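Fatty acid-binding protein TM_1468 (Thermotoga maritima, PDB 1VPV) binds long-chain fatty acids such as palmitate and may take part in lipid transport or fatty acid metabolism. Local coordinates at residues M60-R65 with M276-T281; F174-F179 with T282-G287; A227-L232 with V289-E294. All coordinates share one frame; numbering follows the deposited sequence.

In the fold
The three contacts follow the bound palmitate along much of its length, and all belong to one DegV-like chain. Interactions 1 and 2 share helix 278-284; their centres are 12 Å apart, and they meet where F62 CZ lies 3.4 Å from T282 OG1. Interactions 2 and 3 reach the same sheet, in which strands 170-176 and 289-295 are neighbours: Y175 N and V289 O, 2.9 Å apart, probably form a hydrogen bond, and F174 CA packs against L228 CD1. Interactions 1 and 3, with centres 22 Å apart, do not touch, yet each reaches the lipid. The carboxyl end of the palmitate is bound by T75 and S108, and its methyl end reaches strand 289-295.

Interaction 1: residues M60-R65 with M276-T281; sequences MNFYKR and MGKVIT. With PLM (palmitic acid), chain D.
F62 turns a ring face to K278 where helix 56-68 packs against the first turn of helix 278-284, in a DegV-like fold; V279 and I280 of that second helix touch the bound palmitate. CG of F62 is anti to the backbone N (chi1 -178°), directed at helix 278-284, and K278 CB stands 3.6 Å from the ring centroid, almost on the normal: a CH-pi contact. The extended lysine chain continues past the ring, CD coming within 3.5 Å of F62 CD1, and its NZ ends in salt bridges to E50 and E58. T281 CB approaches the ring edge instead.

Next along the helix, Y63 gives a weak hydrogen bond from OH to M276 O at 2.6 Å. T281 OG1 lies in the plane of the tyrosine ring, 3.5 Å from CE1. That hydroxyl donates to G277 O, which also accepts from T281 N on the opposite face of its plane.

R65 bonds through NE to N61 OD1, and its NH1 pairs with E50, a charge shared with K278 that probably offsets the repulsion between the two bases. M276, a selenomethionine, carries the contact on to the lipid: its CE sits 3.5 Å from palmitate atom CE.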
loop_
_atom_site.group_PDB
_atom_site.type_symbol
_atom_site.label_atom_id
_atom_site.label_comp_id
_atom_site.label_asym_id
_atom_site.label_seq_id
_atom_site.Cartn_x
_atom_site.Cartn_y
_atom_site.Cartn_z
HETATM N N MSE A 60 -10.421 10.393 7.676
HETATM C CA MSE A 60 -11.763 10.878 7.352
HETATM C C MSE A 60 -11.914 12.387 7.096
HETATM O O MSE A 60 -12.663 12.803 6.202
HETATM C CB MSE A 60 -12.647 10.566 8.514
HETATM C CG MSE A 60 -12.961 9.124 8.611
HETATM SE SE MSE A 60 -14.860 9.014 8.342
HETATM C CE MSE A 60 -15.433 9.655 10.147
ATOM N N ASN A 61 -11.273 13.194 7.937
ATOM C CA ASN A 61 -11.242 14.641 7.764
ATOM C C ASN A 61 -10.624 15.025 6.413
ATOM O O ASN A 61 -11.140 15.900 5.691
ATOM C CB ASN A 61 -10.436 15.271 8.893
ATOM C CG ASN A 61 -10.479 16.774 8.869
ATOM O OD1 ASN A 61 -9.510 17.427 8.480
ATOM N ND2 ASN A 61 -11.604 17.337 9.279
ATOM N N PHE A 62 -9.526 14.358 6.079
ATOM C CA PHE A 62 -8.840 14.598 4.853
ATOM C C PHE A 62 -9.743 14.287 3.660
ATOM O O PHE A 62 -9.744 14.988 2.659
ATOM C CB PHE A 62 -7.590 13.722 4.780
ATOM C CG PHE A 62 -6.786 13.959 3.542
ATOM C CD1 PHE A 62 -5.897 15.045 3.485
ATOM C CD2 PHE A 62 -6.948 13.144 2.422
ATOM C CE1 PHE A 62 -5.169 15.307 2.342
ATOM C CE2 PHE A 62 -6.224 13.390 1.291
ATOM C CZ PHE A 62 -5.337 14.499 1.231
ATOM N N TYR A 63 -10.478 13.191 3.757
ATOM C CA TYR A 63 -11.392 12.808 2.707
ATOM C C TYR A 63 -12.382 13.941 2.466
ATOM O O TYR A 63 -12.734 14.238 1.344
ATOM C CB TYR A 63 -12.173 11.520 3.077
ATOM C CG TYR A 63 -11.432 10.191 2.939
ATOM C CD1 TYR A 63 -10.335 10.037 2.085
ATOM C CD2 TYR A 63 -11.880 9.065 3.630
ATOM C CE1 TYR A 63 -9.694 8.799 1.954
ATOM C CE2 TYR A 63 -11.256 7.832 3.485
ATOM C CZ TYR A 63 -10.170 7.703 2.651
ATOM O OH TYR A 63 -9.544 6.463 2.535
ATOM N N LYS A 64 -12.841 14.553 3.536
ATOM C CA LYS A 64 -13.828 15.565 3.415
ATOM C C LYS A 64 -13.201 16.789 2.737
ATOM O O LYS A 64 -13.775 17.312 1.781
ATOM C CB LYS A 64 -14.394 15.880 4.800
ATOM C CG LYS A 64 -15.548 16.826 4.807
ATOM C CD LYS A 64 -15.811 17.377 6.208
ATOM C CE LYS A 64 -14.900 18.563 6.543
ATOM N NZ LYS A 64 -15.492 19.894 6.177
ATOM N N ARG A 65 -12.015 17.200 3.206
ATOM C CA ARG A 65 -11.303 18.354 2.671
ATOM C C ARG A 65 -10.836 18.171 1.226
ATOM O O ARG A 65 -10.923 19.106 0.464
ATOM C CB ARG A 65 -10.141 18.768 3.573
ATOM C CG ARG A 65 -10.614 19.494 4.894
ATOM C CD ARG A 65 -9.481 19.860 5.880
ATOM N NE ARG A 65 -8.765 18.655 6.310
ATOM C CZ ARG A 65 -7.535 18.314 5.917
ATOM N NH1 ARG A 65 -6.843 19.065 5.063
ATOM N NH2 ARG A 65 -6.997 17.190 6.361
HETATM N N MSE A 276 -7.639 4.105 2.148
HETATM C CA MSE A 276 -6.373 4.641 1.650
HETATM C C MSE A 276 -6.071 5.974 2.339
HETATM O O MSE A 276 -6.970 6.830 2.532
HETATM C CB MSE A 276 -6.424 4.825 0.133
HETATM C CG MSE A 276 -6.506 3.553 -0.628
HETATM SE SE MSE A 276 -7.293 3.698 -2.468
HETATM C CE MSE A 276 -5.875 2.666 -3.489
ATOM N N GLY A 277 -4.806 6.134 2.721
ATOM C CA GLY A 277 -4.358 7.336 3.444
ATOM C C GLY A 277 -4.339 8.601 2.588
ATOM O O GLY A 277 -4.809 8.614 1.451
ATOM N N LYS A 278 -3.780 9.664 3.150
ATOM C CA LYS A 278 -3.775 10.982 2.492
ATOM C C LYS A 278 -2.921 10.996 1.213
ATOM O O LYS A 278 -3.318 11.539 0.189
ATOM C CB LYS A 278 -3.292 12.096 3.456
ATOM C CG LYS A 278 -3.926 12.087 4.840
ATOM C CD LYS A 278 -3.589 13.385 5.583
ATOM C CE LYS A 278 -4.166 13.419 6.996
ATOM N NZ LYS A 278 -3.563 14.559 7.730
ATOM N N VAL A 279 -1.750 10.394 1.279
ATOM C CA VAL A 279 -0.846 10.387 0.127
ATOM C C VAL A 279 -1.404 9.539 -1.025
ATOM O O VAL A 279 -1.473 9.986 -2.167
ATOM C CB VAL A 279 0.556 9.932 0.547
ATOM C CG1 VAL A 279 1.459 9.795 -0.645
ATOM C CG2 VAL A 279 1.151 10.957 1.513
ATOM N N ILE A 280 -1.810 8.321 -0.747
ATOM C CA ILE A 280 -2.350 7.498 -1.805
ATOM C C ILE A 280 -3.597 8.174 -2.432
ATOM O O ILE A 280 -3.728 8.281 -3.667
ATOM C CB ILE A 280 -2.601 6.073 -1.298
ATOM C CG1 ILE A 280 -1.246 5.371 -1.059
ATOM C CG2 ILE A 280 -3.462 5.294 -2.262
ATOM C CD1 ILE A 280 -0.522 4.950 -2.323
ATOM N N THR A 281 -4.470 8.678 -1.578
ATOM C CA THR A 281 -5.680 9.345 -2.050
ATOM C C THR A 281 -5.376 10.517 -2.956
ATOM O O THR A 281 -6.072 10.759 -3.951
ATOM C CB THR A 281 -6.506 9.859 -0.866
ATOM O OG1 THR A 281 -6.833 8.742 -0.046
ATOM C CG2 THR A 281 -7.797 10.481 -1.338
HETATM C C1 PLM D . 6.072 10.590 -2.359
HETATM O O1 PLM D . 7.277 10.239 -2.194
HETATM O O2 PLM D . 5.746 11.810 -2.515
HETATM C C2 PLM D . 5.015 9.509 -2.339
HETATM C C3 PLM D . 4.554 9.163 -3.740
HETATM C C4 PLM D . 3.392 8.180 -3.679
HETATM C C5 PLM D . 2.899 7.906 -5.096
HETATM C C6 PLM D . 1.739 6.943 -5.121
HETATM C C7 PLM D . 1.285 6.611 -6.534
HETATM C C8 PLM D . -0.107 5.986 -6.531
HETATM C C9 PLM D . -0.071 4.549 -6.059
HETATM C CA PLM D . -1.457 3.942 -5.970
HETATM C CB PLM D . -1.373 2.459 -5.646
HETATM C CC PLM D . -2.749 1.920 -5.267
HETATM C CD PLM D . -2.751 0.387 -5.091
HETATM C CE PLM D . -4.053 -0.125 -4.502
HETATM C CF PLM D . -4.137 -1.643 -4.496
HETATM C CG PLM D . -3.441 -2.268 -3.283
#

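Interaction 2: residues F174-F179 with T282-G287; sequences FYVSNF and THVGPG. With PLM (palmitic acid), chain D.
The palmitate pocket draws part of its wall from F174 and V284, one near the end of a strand and the other in the last turn of a helix. V284 CG1 meets F174 CE2 at 3.7 Å, oblique to the ring, and also touches palmitate atom CA. CG of F174 occupies the crowded position between the backbone N and the carbonyl carbon (chi1 67°), which sets it, and with it the ring, on the side where the palmitate lies; palmitate atom CC is then 3.7 Å above the ring centre. An alanine here would probably leave the palmitate without this flat support and open a gap beside V284 CG1.

H283 offers a second face: palmitate atom C5 stands 3.6 Å above the middle of the imidazole, whose NE2 is hydrogen-bonded to the palmitate-binding T75. Farther from the lipid, V176 CG1 packs on V284 CB and lies 3.3 Å from V284 O. No direct hydrogen bond joins the segments; a water donates to both N178 O (2.8 Å) and V284 O (2.9 Å). G285, with positive phi, then leads the chain out of the helix.

Strand 170-176 runs between strands 201-208 and 289-295, while helix 56-68 packs on T282 through F62 and I66 and on P286 through R67.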
loop_
_atom_site.group_PDB
_atom_site.type_symbol
_atom_site.label_atom_id
_atom_site.label_comp_id
_atom_site.label_asym_id
_atom_site.label_seq_id
_atom_site.Cartn_x
_atom_site.Cartn_y
_atom_site.Cartn_z
ATOM N N PHE A 174 -6.162 -2.058 -9.009
ATOM C CA PHE A 174 -7.144 -1.031 -8.588
ATOM C C PHE A 174 -7.717 -0.275 -9.776
ATOM O O PHE A 174 -7.191 -0.363 -10.903
ATOM C CB PHE A 174 -6.515 -0.041 -7.563
ATOM C CG PHE A 174 -5.419 0.845 -8.129
ATOM C CD1 PHE A 174 -4.148 0.325 -8.430
ATOM C CD2 PHE A 174 -5.646 2.201 -8.338
ATOM C CE1 PHE A 174 -3.098 1.159 -8.931
ATOM C CE2 PHE A 174 -4.643 3.033 -8.822
ATOM C CZ PHE A 174 -3.350 2.507 -9.137
ATOM N N TYR A 175 -8.813 0.441 -9.527
ATOM C CA TYR A 175 -9.391 1.337 -10.545
ATOM C C TYR A 175 -9.712 2.674 -9.964
ATOM O O TYR A 175 -10.104 2.782 -8.791
ATOM C CB TYR A 175 -10.618 0.754 -11.222
ATOM C CG TYR A 175 -11.917 0.634 -10.402
ATOM C CD1 TYR A 175 -12.696 1.756 -10.094
ATOM C CD2 TYR A 175 -12.402 -0.604 -10.015
ATOM C CE1 TYR A 175 -13.858 1.653 -9.381
ATOM C CE2 TYR A 175 -13.603 -0.722 -9.300
ATOM C CZ TYR A 175 -14.315 0.401 -9.012
ATOM O OH TYR A 175 -15.480 0.287 -8.332
ATOM N N VAL A 176 -9.532 3.695 -10.800
ATOM C CA VAL A 176 -9.877 5.063 -10.483
ATOM C C VAL A 176 -10.983 5.497 -11.437
ATOM O O VAL A 176 -11.182 4.881 -12.486
ATOM C CB VAL A 176 -8.642 5.997 -10.627
ATOM C CG1 VAL A 176 -7.550 5.588 -9.650
ATOM C CG2 VAL A 176 -8.125 6.008 -12.056
ATOM N N SER A 177 -11.699 6.554 -11.083
ATOM C CA SER A 177 -12.728 7.082 -11.962
ATOM C C SER A 177 -12.301 8.374 -12.665
ATOM O O SER A 177 -12.909 8.773 -13.668
ATOM C CB SER A 177 -14.022 7.304 -11.192
ATOM O OG SER A 177 -13.796 8.300 -10.198
ATOM N N ASN A 178 -11.241 9.008 -12.185
ATOM C CA ASN A 178 -10.782 10.251 -12.775
ATOM C C ASN A 178 -9.263 10.260 -12.870
ATOM O O ASN A 178 -8.532 10.597 -11.892
ATOM C CB ASN A 178 -11.329 11.458 -11.983
ATOM C CG ASN A 178 -10.775 12.753 -12.493
ATOM O OD1 ASN A 178 -9.921 12.748 -13.383
ATOM N ND2 ASN A 178 -11.224 13.854 -11.953
ATOM N N PHE A 179 -8.775 9.947 -14.065
ATOM C CA PHE A 179 -7.331 9.677 -14.279
ATOM C C PHE A 179 -6.439 10.858 -14.028
ATOM O O PHE A 179 -5.243 10.693 -13.860
ATOM C CB PHE A 179 -7.085 9.228 -15.720
ATOM C CG PHE A 179 -5.777 8.519 -15.940
ATOM C CD1 PHE A 179 -5.433 7.403 -15.196
ATOM C CD2 PHE A 179 -4.911 8.932 -16.960
ATOM C CE1 PHE A 179 -4.212 6.715 -15.430
ATOM C CE2 PHE A 179 -3.711 8.248 -17.210
ATOM C CZ PHE A 179 -3.361 7.151 -16.429
ATOM N N THR A 282 -4.356 11.269 -2.571
ATOM C CA THR A 282 -3.972 12.481 -3.272
ATOM C C THR A 282 -3.649 12.122 -4.702
ATOM O O THR A 282 -4.020 12.859 -5.631
ATOM C CB THR A 282 -2.791 13.176 -2.562
ATOM O OG1 THR A 282 -3.272 13.847 -1.365
ATOM C CG2 THR A 282 -2.105 14.186 -3.502
ATOM N N HIS A 283 -3.014 10.962 -4.878
ATOM C CA HIS A 283 -2.589 10.504 -6.192
ATOM C C HIS A 283 -3.679 9.783 -6.954
ATOM O O HIS A 283 -3.671 9.851 -8.172
ATOM C CB HIS A 283 -1.387 9.561 -6.091
ATOM C CG HIS A 283 -0.113 10.268 -5.863
ATOM N ND1 HIS A 283 0.723 10.619 -6.896
ATOM C CD2 HIS A 283 0.463 10.726 -4.724
ATOM C CE1 HIS A 283 1.763 11.274 -6.402
ATOM N NE2 HIS A 283 1.643 11.323 -5.085
ATOM N N VAL A 284 -4.579 9.065 -6.273
ATOM C CA VAL A 284 -5.542 8.228 -7.015
ATOM C C VAL A 284 -6.870 8.886 -7.206
ATOM O O VAL A 284 -7.576 8.596 -8.184
ATOM C CB VAL A 284 -5.773 6.794 -6.422
ATOM C CG1 VAL A 284 -4.536 5.949 -6.590
ATOM C CG2 VAL A 284 -6.188 6.839 -4.982
ATOM N N GLY A 285 -7.205 9.762 -6.260
ATOM C CA GLY A 285 -8.464 10.493 -6.282
ATOM C C GLY A 285 -9.556 9.758 -5.506
ATOM O O GLY A 285 -9.560 8.522 -5.437
ATOM N N PRO A 286 -10.496 10.507 -4.930
ATOM C CA PRO A 286 -11.559 9.884 -4.159
ATOM C C PRO A 286 -12.404 9.041 -5.083
ATOM O O PRO A 286 -12.469 9.349 -6.276
ATOM C CB PRO A 286 -12.393 11.075 -3.640
ATOM C CG PRO A 286 -11.563 12.288 -3.866
ATOM C CD PRO A 286 -10.621 11.973 -4.982
ATOM N N GLY A 287 -13.031 7.995 -4.523
ATOM C CA GLY A 287 -13.819 7.037 -5.291
ATOM C C GLY A 287 -13.057 5.751 -5.582
ATOM O O GLY A 287 -13.666 4.721 -5.782
HETATM C C1 PLM D . 6.072 10.590 -2.359
HETATM O O1 PLM D . 7.277 10.239 -2.194
HETATM O O2 PLM D . 5.746 11.810 -2.515
HETATM C C2 PLM D . 5.015 9.509 -2.339
HETATM C C3 PLM D . 4.554 9.163 -3.740
HETATM C C4 PLM D . 3.392 8.180 -3.679
HETATM C C5 PLM D . 2.899 7.906 -5.096
HETATM C C6 PLM D . 1.739 6.943 -5.121
HETATM C C7 PLM D . 1.285 6.611 -6.534
HETATM C C8 PLM D . -0.107 5.986 -6.531
HETATM C C9 PLM D . -0.071 4.549 -6.059
HETATM C CA PLM D . -1.457 3.942 -5.970
HETATM C CB PLM D . -1.373 2.459 -5.646
HETATM C CC PLM D . -2.749 1.920 -5.267
HETATM C CD PLM D . -2.751 0.387 -5.091
HETATM C CE PLM D . -4.053 -0.125 -4.502
HETATM C CF PLM D . -4.137 -1.643 -4.496
HETATM C CG PLM D . -3.441 -2.268 -3.283
HETATM O O HOH W 1 -6.475 9.101 -10.814
#

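Interaction 3: residues A227-L232 with V289-E294; sequences ALIEKL and VGFGIE. With PLM (palmitic acid), chain D.
L228 and I229 approach F291 at the same ring atom, CZ, but from different directions. I229 CG1 comes to the edge, near the ring plane, at 4.1 Å, the two side chains crossing at about a right angle; L228 CB stands obliquely at 4.2 Å. The leucine's CD1 points away from the ring to the strand backbone, 4.0 Å from V289 O and close to G290 CA. One helical turn beyond L228, L232 has CG anti to the backbone N (chi1 171°), on the branch that takes CD1 to I293 CG2 at 4.1 Å. The side chains that meet are apolar, and no hydrogen bond joins the two segments.

The strand itself supplies one neighbour of the F291 ring: I293 CD1 lies 3.7 Å above its plane, over its centre. L258 and L262 of helix 252-263 also touch F291, as do I173 and V244 of the flanking strands.

This is helix-on-sheet packing in an alpha/beta layer: the axes of 227-232 and 289-294 approach to 10.2 Å and run only 22° from parallel. Strand 289-295 is an inner strand of a mixed sheet, antiparallel to both 170-176 and 241-248, and backbone bonds of F291 with I173 and of G292 with I245 hold it there.

Glycines G290 and G292 flank F291, and the methyl end of the palmitate lies beside them. A CB on G290 would be crowded by palmitate atom CF. Palmitate atom CG, the last carbon, lies 3.5 Å from G292 N and equally near F291 O.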
loop_
_atom_site.group_PDB
_atom_site.type_symbol
_atom_site.label_atom_id
_atom_site.label_comp_id
_atom_site.label_asym_id
_atom_site.label_seq_id
_atom_site.Cartn_x
_atom_site.Cartn_y
_atom_site.Cartn_z
ATOM N N ALA A 227 -12.757 -6.431 -14.595
ATOM C CA ALA A 227 -11.420 -6.197 -15.143
ATOM C C ALA A 227 -10.307 -6.463 -14.117
ATOM O O ALA A 227 -9.241 -6.969 -14.481
ATOM C CB ALA A 227 -11.302 -4.788 -15.665
ATOM N N LEU A 228 -10.550 -6.137 -12.846
ATOM C CA LEU A 228 -9.482 -6.261 -11.822
ATOM C C LEU A 228 -9.213 -7.722 -11.539
ATOM O O LEU A 228 -8.070 -8.135 -11.329
ATOM C CB LEU A 228 -9.868 -5.562 -10.499
ATOM C CG LEU A 228 -10.063 -4.040 -10.400
ATOM C CD1 LEU A 228 -9.721 -3.523 -8.964
ATOM C CD2 LEU A 228 -9.222 -3.353 -11.408
ATOM N N ILE A 229 -10.306 -8.481 -11.514
ATOM C CA ILE A 229 -10.279 -9.877 -11.221
ATOM C C ILE A 229 -9.735 -10.635 -12.424
ATOM O O ILE A 229 -9.006 -11.596 -12.239
ATOM C CB ILE A 229 -11.679 -10.395 -10.792
ATOM C CG1 ILE A 229 -12.032 -9.814 -9.417
ATOM C CG2 ILE A 229 -11.712 -11.936 -10.735
ATOM C CD1 ILE A 229 -13.479 -9.980 -9.031
ATOM N N GLU A 230 -10.068 -10.197 -13.636
ATOM C CA GLU A 230 -9.492 -10.832 -14.836
ATOM C C GLU A 230 -7.977 -10.607 -14.913
ATOM O O GLU A 230 -7.253 -11.499 -15.326
ATOM C CB GLU A 230 -10.197 -10.401 -16.138
ATOM C CG GLU A 230 -11.654 -10.822 -16.183
ATOM C CD GLU A 230 -12.350 -10.539 -17.513
ATOM O OE1 GLU A 230 -12.026 -11.223 -18.521
ATOM O OE2 GLU A 230 -13.255 -9.663 -17.546
ATOM N N LYS A 231 -7.493 -9.451 -14.485
ATOM C CA LYS A 231 -6.054 -9.225 -14.444
ATOM C C LYS A 231 -5.356 -10.172 -13.465
ATOM O O LYS A 231 -4.351 -10.789 -13.804
ATOM C CB LYS A 231 -5.732 -7.763 -14.115
ATOM C CG LYS A 231 -4.269 -7.491 -13.703
ATOM C CD LYS A 231 -3.217 -7.916 -14.755
ATOM C CE LYS A 231 -3.122 -6.929 -15.910
ATOM N NZ LYS A 231 -2.330 -7.441 -17.073
ATOM N N LEU A 232 -5.890 -10.295 -12.259
ATOM C CA LEU A 232 -5.384 -11.269 -11.294
ATOM C C LEU A 232 -5.358 -12.684 -11.875
ATOM O O LEU A 232 -4.435 -13.463 -11.619
ATOM C CB LEU A 232 -6.251 -11.251 -10.044
ATOM C CG LEU A 232 -6.003 -12.355 -9.016
ATOM C CD1 LEU A 232 -4.657 -12.139 -8.352
ATOM C CD2 LEU A 232 -7.097 -12.384 -7.974
ATOM N N VAL A 289 -11.025 2.248 -5.822
ATOM C CA VAL A 289 -11.256 0.936 -5.222
ATOM C C VAL A 289 -10.213 -0.069 -5.741
ATOM O O VAL A 289 -9.907 -0.126 -6.939
ATOM C CB VAL A 289 -12.708 0.439 -5.539
ATOM C CG1 VAL A 289 -12.859 -1.067 -5.371
ATOM C CG2 VAL A 289 -13.677 1.136 -4.664
ATOM N N GLY A 290 -9.656 -0.865 -4.845
ATOM C CA GLY A 290 -8.661 -1.817 -5.279
ATOM C C GLY A 290 -8.469 -2.919 -4.282
ATOM O O GLY A 290 -9.132 -2.940 -3.225
ATOM N N PHE A 291 -7.564 -3.845 -4.604
ATOM C CA PHE A 291 -7.104 -4.750 -3.587
ATOM C C PHE A 291 -5.639 -5.079 -3.667
ATOM O O PHE A 291 -5.044 -5.070 -4.751
ATOM C CB PHE A 291 -7.971 -6.012 -3.488
ATOM C CG PHE A 291 -8.342 -6.671 -4.800
ATOM C CD1 PHE A 291 -7.528 -6.646 -5.911
ATOM C CD2 PHE A 291 -9.500 -7.423 -4.865
ATOM C CE1 PHE A 291 -7.914 -7.286 -7.070
ATOM C CE2 PHE A 291 -9.883 -8.054 -6.033
ATOM C CZ PHE A 291 -9.096 -7.997 -7.124
ATOM N N GLY A 292 -5.055 -5.313 -2.486
ATOM C CA GLY A 292 -3.754 -5.952 -2.350
ATOM C C GLY A 292 -4.061 -7.417 -2.165
ATOM O O GLY A 292 -4.889 -7.763 -1.330
ATOM N N ILE A 293 -3.405 -8.274 -2.942
ATOM C CA ILE A 293 -3.645 -9.692 -2.913
ATOM C C ILE A 293 -2.363 -10.440 -2.556
ATOM O O ILE A 293 -1.306 -10.118 -3.090
ATOM C CB ILE A 293 -4.096 -10.203 -4.314
ATOM C CG1 ILE A 293 -5.388 -9.516 -4.787
ATOM C CG2 ILE A 293 -4.224 -11.687 -4.322
ATOM C CD1 ILE A 293 -6.624 -9.967 -4.140
ATOM N N GLU A 294 -2.481 -11.431 -1.656
ATOM C CA GLU A 294 -1.450 -12.437 -1.370
ATOM C C GLU A 294 -1.928 -13.802 -1.824
ATOM O O GLU A 294 -2.922 -14.335 -1.322
ATOM C CB GLU A 294 -1.123 -12.532 0.128
ATOM C CG GLU A 294 -0.157 -13.720 0.480
ATOM C CD GLU A 294 -0.024 -14.009 1.991
ATOM O OE1 GLU A 294 -0.693 -13.302 2.794
ATOM O OE2 GLU A 294 0.745 -14.944 2.382
HETATM C C1 PLM D . 6.072 10.590 -2.359
HETATM O O1 PLM D . 7.277 10.239 -2.194
HETATM O O2 PLM D . 5.746 11.810 -2.515
HETATM C C2 PLM D . 5.015 9.509 -2.339
HETATM C C3 PLM D . 4.554 9.163 -3.740
HETATM C C4 PLM D . 3.392 8.180 -3.679
HETATM C C5 PLM D . 2.899 7.906 -5.096
HETATM C C6 PLM D . 1.739 6.943 -5.121
HETATM C C7 PLM D . 1.285 6.611 -6.534
HETATM C C8 PLM D . -0.107 5.986 -6.531
HETATM C C9 PLM D . -0.071 4.549 -6.059
HETATM C CA PLM D . -1.457 3.942 -5.970
HETATM C CB PLM D . -1.373 2.459 -5.646
HETATM C CC PLM D . -2.749 1.920 -5.267
HETATM C CD PLM D . -2.751 0.387 -5.091
HETATM C CE PLM D . -4.053 -0.125 -4.502
HETATM C CF PLM D . -4.137 -1.643 -4.496
HETATM C CG PLM D . -3.441 -2.268 -3.283
#